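Local coordinates for UPF0303 protein YBR137W (Saccharomyces cerevisiae, PDB 4CLC) that is of unknown function but belongs to the UPF0303 family and has an HbpS-like domain of the GAF clan, packed in a ten-chain assembly, at residues Q89-T94 against H100-M105; L71-T76 against D83-I88. All coordinates share one frame; numbering follows the deposited sequence.

Interaction 1: residues Q89-T94 against H100-M105; sequences QRKKKT and HSSFYM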
loop_
_atom_site.group_PDB
_atom_site.type_symbol
_atom_site.label_atom_id
_atom_site.label_comp_id
_atom_site.label_asym_id
_atom_site.label_seq_id
_atom_site.Cartn_x
_atom_site.Cartn_y
_atom_site.Cartn_z
ATOM N N GLN D 89 21.465 -5.319 -1.987
ATOM C CA GLN D 89 20.579 -4.174 -2.144
ATOM C C GLN D 89 20.592 -3.313 -0.906
ATOM O O GLN D 89 20.717 -2.092 -0.983
ATOM C CB GLN D 89 19.157 -4.619 -2.450
ATOM C CG GLN D 89 18.482 -3.740 -3.493
ATOM C CD GLN D 89 19.204 -3.758 -4.858
ATOM O OE1 GLN D 89 20.127 -4.557 -5.098
ATOM N NE2 GLN D 89 18.767 -2.878 -5.762
ATOM N N ARG D 90 20.500 -3.970 0.243
ATOM C CA ARG D 90 20.516 -3.274 1.514
ATOM C C ARG D 90 21.852 -2.560 1.809
ATOM O O ARG D 90 21.849 -1.433 2.333
ATOM C CB ARG D 90 20.158 -4.251 2.617
ATOM C CG ARG D 90 18.794 -4.848 2.444
ATOM C CD ARG D 90 18.440 -5.783 3.556
ATOM N NE ARG D 90 18.585 -5.130 4.854
ATOM C CZ ARG D 90 19.482 -5.478 5.774
ATOM N NH1 ARG D 90 20.311 -6.492 5.563
ATOM N NH2 ARG D 90 19.543 -4.813 6.911
ATOM N N LYS D 91 22.986 -3.169 1.465
ATOM C CA LYS D 91 24.252 -2.483 1.706
ATOM C C LYS D 91 24.387 -1.273 0.791
ATOM O O LYS D 91 24.688 -0.163 1.247
ATOM C CB LYS D 91 25.440 -3.418 1.505
ATOM C CG LYS D 91 25.527 -4.544 2.505
ATOM C CD LYS D 91 26.843 -5.275 2.388
ATOM C CE LYS D 91 26.815 -6.603 3.128
ATOM N NZ LYS D 91 28.104 -7.347 2.940
ATOM N N LYS D 92 24.157 -1.508 -0.500
ATOM C CA LYS D 92 24.248 -0.496 -1.551
ATOM C C LYS D 92 23.377 0.692 -1.210
ATOM O O LYS D 92 23.788 1.840 -1.358
ATOM C CB LYS D 92 23.829 -1.092 -2.904
ATOM C CG LYS D 92 23.896 -0.129 -4.061
ATOM C CD LYS D 92 23.526 -0.765 -5.384
ATOM C CE LYS D 92 22.159 -1.364 -5.363
ATOM N NZ LYS D 92 22.262 -2.811 -5.676
ATOM N N LYS D 93 22.172 0.403 -0.735
ATOM C CA LYS D 93 21.225 1.450 -0.428
ATOM C C LYS D 93 21.800 2.379 0.639
ATOM O O LYS D 93 21.858 3.602 0.440
ATOM C CB LYS D 93 19.874 0.866 0.011
ATOM C CG LYS D 93 18.780 1.918 -0.042
ATOM C CD LYS D 93 17.381 1.371 0.125
ATOM C CE LYS D 93 16.344 2.472 -0.131
ATOM N NZ LYS D 93 14.998 1.945 -0.531
ATOM N N THR D 94 22.243 1.800 1.757
ATOM C CA THR D 94 22.888 2.575 2.810
ATOM C C THR D 94 24.035 3.410 2.250
ATOM O O THR D 94 24.035 4.631 2.390
ATOM C CB THR D 94 23.443 1.686 3.926
ATOM O OG1 THR D 94 22.384 0.969 4.581
ATOM C CG2 THR D 94 24.166 2.532 4.919
ATOM N N HIS D 100 29.044 7.089 2.514
ATOM C CA HIS D 100 30.198 6.354 3.031
ATOM C C HIS D 100 29.991 4.847 2.908
ATOM O O HIS D 100 28.884 4.395 2.633
ATOM C CB HIS D 100 30.483 6.709 4.494
ATOM C CG HIS D 100 30.843 8.145 4.721
ATOM N ND1 HIS D 100 29.987 9.044 5.316
ATOM C CD2 HIS D 100 31.974 8.836 4.438
ATOM C CE1 HIS D 100 30.570 10.227 5.388
ATOM N NE2 HIS D 100 31.771 10.131 4.861
ATOM N N SER D 101 31.055 4.073 3.114
ATOM C CA SER D 101 30.963 2.627 3.085
ATOM C C SER D 101 29.829 2.192 3.987
ATOM O O SER D 101 29.495 2.861 4.959
ATOM N N SER D 102 29.178 1.093 3.649
ATOM C CA SER D 102 28.185 0.568 4.549
ATOM C C SER D 102 28.870 0.163 5.835
ATOM O O SER D 102 28.217 -0.013 6.863
ATOM C CB SER D 102 27.454 -0.619 3.934
ATOM O OG SER D 102 28.298 -1.735 3.739
ATOM N N PHE D 103 30.189 -0.015 5.769
ATOM C CA PHE D 103 30.952 -0.445 6.934
ATOM C C PHE D 103 31.214 0.698 7.895
ATOM O O PHE D 103 31.029 0.570 9.099
ATOM C CB PHE D 103 32.285 -1.057 6.532
ATOM C CG PHE D 103 33.161 -1.349 7.704
ATOM C CD1 PHE D 103 32.895 -2.430 8.522
ATOM C CD2 PHE D 103 34.220 -0.516 8.021
ATOM C CE1 PHE D 103 33.680 -2.688 9.616
ATOM C CE2 PHE D 103 35.001 -0.768 9.110
ATOM C CZ PHE D 103 34.727 -1.858 9.908
ATOM N N TYR D 104 31.676 1.801 7.331
ATOM C CA TYR D 104 31.825 3.046 8.055
ATOM C C TYR D 104 30.538 3.367 8.777
ATOM O O TYR D 104 30.546 3.709 9.951
ATOM C CB TYR D 104 32.204 4.151 7.082
ATOM C CG TYR D 104 32.158 5.564 7.598
ATOM C CD1 TYR D 104 30.952 6.197 7.872
ATOM C CD2 TYR D 104 33.325 6.299 7.731
ATOM C CE1 TYR D 104 30.917 7.507 8.311
ATOM C CE2 TYR D 104 33.299 7.620 8.168
ATOM C CZ TYR D 104 32.093 8.217 8.460
ATOM O OH TYR D 104 32.056 9.527 8.893
ATOM N N MET D 105 29.425 3.250 8.067
ATOM C CA MET D 105 28.140 3.616 8.631
ATOM C C MET D 105 27.767 2.720 9.817
ATOM O O MET D 105 27.067 3.158 10.727
ATOM C CB MET D 105 27.062 3.581 7.543
ATOM C CG MET D 105 27.115 4.788 6.616
ATOM S SD MET D 105 26.913 6.326 7.513
ATOM C CE MET D 105 27.809 7.427 6.499
#
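Thr94 and Met105 run past each other in opposite directions, and the methyl CG2 of Thr94 does the touching: it lies 4.0 Å from CB of Met105 and 4.1 Å from CG of Met105. With chi1 of Thr94 at -63°, CG2 stands anti to the backbone N and is turned to the helix 102-107, while OG1 goes beside the backbone N and bonds to the carbonyl oxygen of Ala126.

Ser102 is the other point of contact. Its CB comes within 3.9 Å of the carbonyl O of Lys91, and its OG lies alongside the first part of the lysine chain, 4.0 Å from CB of Lys91. This is van der Waals contact. The hydroxyl takes its hydrogen bonds from outside, at His128 O and Ala131 N, and the extended Lys91 chain carries NZ off to the carbonyl oxygens of Gly129 and Ile148.

The long helix 84-98 and the short helix 102-107, joined by a brief connection, pack together in a buried contact. Lys91 leans on Thr147 of strand 144-149, and Phe103 and Tyr104 pack against helix 19-26.

Interaction 2: residues L71-T76 against D83-I88; sequences LFRTVT and DNDFWI
Asp85 and Ile88, one turn apart on the helix that follows Asp83, both meet the guanidinium group of Arg73 from strand 70-75. Asp83 sits at the N-cap position without a capping bond from its side chain, and its carbonyl oxygen accepts from Trp87 N. Asn84 ties the start of the helix to Ser149 OG, through ND2, and to Ala81 N, through OD1.

Asp85 makes the charged contact. Its OD1 reaches NH1 of Arg73 at 2.9 Å, a salt bridge made at the edge of the guanidinium, near its plane. The carboxylate and guanidinium planes are 45° apart, and one oxygen, OD1, meets one nitrogen, NH1; this is not a two-pronged pairing. OD2 is used elsewhere, bonding to the backbone of a neighbouring subunit. Arg73 also has a partner within its own sheet, Asp62 OD2 of strand 60-64, which takes NE; the buried cation is thus held between two carboxylates, which would be expected to favour its charged form. Strand 70-75 lies at one border of this chain's mixed sheet, antiparallel to 60-64, and a classic beta bulge sets Leu71 and Phe72 both opposite Ile63.

Phe86 and Trp87 turn to other surroundings, both meeting side chains of another subunit. Ile88, three residues on from Asp85, lies against one face of the Arg73 guanidinium: its CD1 is 3.9 Å from the plane, offset toward the rim, and its CG2 is 3.9 Å from Arg73 NH2. Bends at chi2 (75°) and chi3 (65°) fold the arginine over this isoleucine. A leucine in place of Arg73 would probably leave both Asp85 and Asp62 without their cationic mate. Ile88 itself also rests on Ala60 and Asp62 of strand 60-64 and on Thr147 of strand 144-149.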
loop_
_atom_site.group_PDB
_atom_site.type_symbol
_atom_site.label_atom_id
_atom_site.label_comp_id
_atom_site.label_asym_id
_atom_site.label_seq_id
_atom_site.Cartn_x
_atom_site.Cartn_y
_atom_site.Cartn_z
ATOM N N LEU D 71 25.446 -2.584 -13.735
ATOM C CA LEU D 71 26.426 -2.829 -14.785
ATOM C C LEU D 71 26.993 -4.257 -14.733
ATOM O O LEU D 71 27.283 -4.863 -15.766
ATOM C CB LEU D 71 27.546 -1.801 -14.703
ATOM C CG LEU D 71 27.041 -0.357 -14.650
ATOM C CD1 LEU D 71 28.173 0.632 -14.499
ATOM C CD2 LEU D 71 26.231 -0.011 -15.876
ATOM N N PHE D 72 27.165 -4.772 -13.516
ATOM C CA PHE D 72 27.873 -6.033 -13.286
ATOM C C PHE D 72 27.330 -6.802 -12.125
ATOM O O PHE D 72 27.060 -6.235 -11.081
ATOM C CB PHE D 72 29.365 -5.798 -13.016
ATOM C CG PHE D 72 30.161 -7.067 -12.919
ATOM C CD1 PHE D 72 30.679 -7.657 -14.048
ATOM C CD2 PHE D 72 30.378 -7.678 -11.699
ATOM C CE1 PHE D 72 31.400 -8.836 -13.967
ATOM C CE2 PHE D 72 31.107 -8.855 -11.608
ATOM C CZ PHE D 72 31.613 -9.432 -12.750
ATOM N N ARG D 73 27.215 -8.106 -12.284
ATOM C CA ARG D 73 26.891 -8.959 -11.157
ATOM C C ARG D 73 27.482 -10.340 -11.393
ATOM O O ARG D 73 27.514 -10.816 -12.528
ATOM C CB ARG D 73 25.380 -9.035 -10.951
ATOM C CG ARG D 73 24.971 -9.929 -9.816
ATOM C CD ARG D 73 25.237 -9.273 -8.472
ATOM N NE ARG D 73 24.414 -8.078 -8.260
ATOM C CZ ARG D 73 23.148 -8.111 -7.859
ATOM N NH1 ARG D 73 22.548 -9.274 -7.637
ATOM N NH2 ARG D 73 22.486 -6.977 -7.687
ATOM N N THR D 74 27.967 -10.971 -10.334
ATOM C CA THR D 74 28.449 -12.338 -10.442
ATOM C C THR D 74 28.403 -13.047 -9.107
ATOM O O THR D 74 28.216 -12.448 -8.066
ATOM C CB THR D 74 29.888 -12.432 -11.001
ATOM O OG1 THR D 74 30.188 -13.799 -11.276
ATOM C CG2 THR D 74 30.888 -11.915 -10.012
ATOM N N VAL D 75 28.550 -14.352 -9.164
ATOM C CA VAL D 75 28.508 -15.180 -7.993
ATOM C C VAL D 75 29.826 -15.972 -8.036
ATOM O O VAL D 75 30.159 -16.532 -9.081
ATOM C CB VAL D 75 27.215 -16.041 -8.023
ATOM C CG1 VAL D 75 27.474 -17.497 -7.716
ATOM C CG2 VAL D 75 26.165 -15.446 -7.114
ATOM N N THR D 76 30.608 -15.974 -6.952
ATOM C CA THR D 76 32.014 -16.447 -7.029
ATOM C C THR D 76 32.207 -17.948 -6.905
ATOM O O THR D 76 33.291 -18.462 -7.185
ATOM C CB THR D 76 32.923 -15.830 -5.937
ATOM O OG1 THR D 76 32.428 -16.186 -4.640
ATOM C CG2 THR D 76 33.005 -14.327 -6.072
ATOM N N ASP D 83 19.042 -13.471 -0.886
ATOM C CA ASP D 83 19.537 -12.895 0.384
ATOM C C ASP D 83 20.994 -12.462 0.220
ATOM O O ASP D 83 21.391 -11.452 0.805
ATOM C CB ASP D 83 19.371 -13.889 1.568
ATOM C CG ASP D 83 20.116 -13.475 2.809
ATOM O OD1 ASP D 83 19.566 -12.680 3.605
ATOM O OD2 ASP D 83 21.250 -13.971 3.005
ATOM N N ASN D 84 21.726 -13.058 -0.717
ATOM C CA ASN D 84 22.908 -12.366 -1.185
ATOM C C ASN D 84 22.461 -11.124 -1.923
ATOM O O ASN D 84 23.109 -10.088 -1.876
ATOM C CB ASN D 84 23.766 -13.234 -2.088
ATOM C CG ASN D 84 24.625 -14.197 -1.317
ATOM O OD1 ASN D 84 24.479 -15.409 -1.450
ATOM N ND2 ASN D 84 25.536 -13.665 -0.506
ATOM N N ASP D 85 21.321 -11.236 -2.594
ATOM C CA ASP D 85 20.774 -10.119 -3.356
ATOM C C ASP D 85 20.183 -9.070 -2.420
ATOM O O ASP D 85 20.415 -7.867 -2.593
ATOM C CB ASP D 85 19.726 -10.610 -4.355
ATOM C CG ASP D 85 20.323 -11.445 -5.468
ATOM O OD1 ASP D 85 21.515 -11.271 -5.814
ATOM O OD2 ASP D 85 19.605 -12.300 -6.000
ATOM N N PHE D 86 19.427 -9.530 -1.430
ATOM C CA PHE D 86 18.921 -8.642 -0.402
ATOM C C PHE D 86 20.066 -7.873 0.275
ATOM O O PHE D 86 20.005 -6.649 0.408
ATOM C CB PHE D 86 18.126 -9.434 0.625
ATOM C CG PHE D 86 16.780 -9.861 0.145
ATOM C CD1 PHE D 86 15.688 -9.001 0.251
ATOM C CD2 PHE D 86 16.592 -11.122 -0.418
ATOM C CE1 PHE D 86 14.434 -9.374 -0.194
ATOM C CE2 PHE D 86 15.333 -11.515 -0.864
ATOM C CZ PHE D 86 14.250 -10.624 -0.747
ATOM N N TRP D 87 21.116 -8.598 0.675
ATOM C CA TRP D 87 22.247 -7.971 1.353
ATOM C C TRP D 87 22.895 -6.964 0.438
ATOM O O TRP D 87 23.222 -5.851 0.864
ATOM C CB TRP D 87 23.280 -9.011 1.833
ATOM C CG TRP D 87 22.941 -9.547 3.199
ATOM C CD1 TRP D 87 22.297 -10.719 3.492
ATOM C CD2 TRP D 87 23.179 -8.905 4.442
ATOM N NE1 TRP D 87 22.120 -10.841 4.842
ATOM C CE2 TRP D 87 22.662 -9.734 5.456
ATOM C CE3 TRP D 87 23.787 -7.702 4.809
ATOM C CZ2 TRP D 87 22.739 -9.408 6.807
ATOM C CZ3 TRP D 87 23.860 -7.374 6.150
ATOM C CH2 TRP D 87 23.340 -8.222 7.131
ATOM N N ILE D 88 23.053 -7.335 -0.827
ATOM C CA ILE D 88 23.635 -6.420 -1.792
ATOM C C ILE D 88 22.786 -5.158 -1.927
ATOM O O ILE D 88 23.324 -4.057 -1.945
ATOM C CB ILE D 88 23.816 -7.092 -3.158
ATOM C CG1 ILE D 88 25.012 -8.038 -3.093
ATOM C CG2 ILE D 88 24.051 -6.043 -4.260
ATOM C CD1 ILE D 88 25.374 -8.613 -4.413
#

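In the fold
Both contacts use helix 84-98, interaction 2 its first turn and interaction 1 the residues that follow, with centres about 14 Å apart. They come together where Gln89 OE1 packs 4.3 Å from Arg73 NH2. Interaction 1 lies deeper, its centre about 8 Å from that of the chain against about 11 Å for interaction 2, and joins helix to helix by nonpolar and van der Waals touches, polar ends being satisfied by neighbouring backbone. Interaction 2 joins the helix to a border strand of the sheet, is built round a charge, and lies among other subunits; its touching residues are buried or partly exposed.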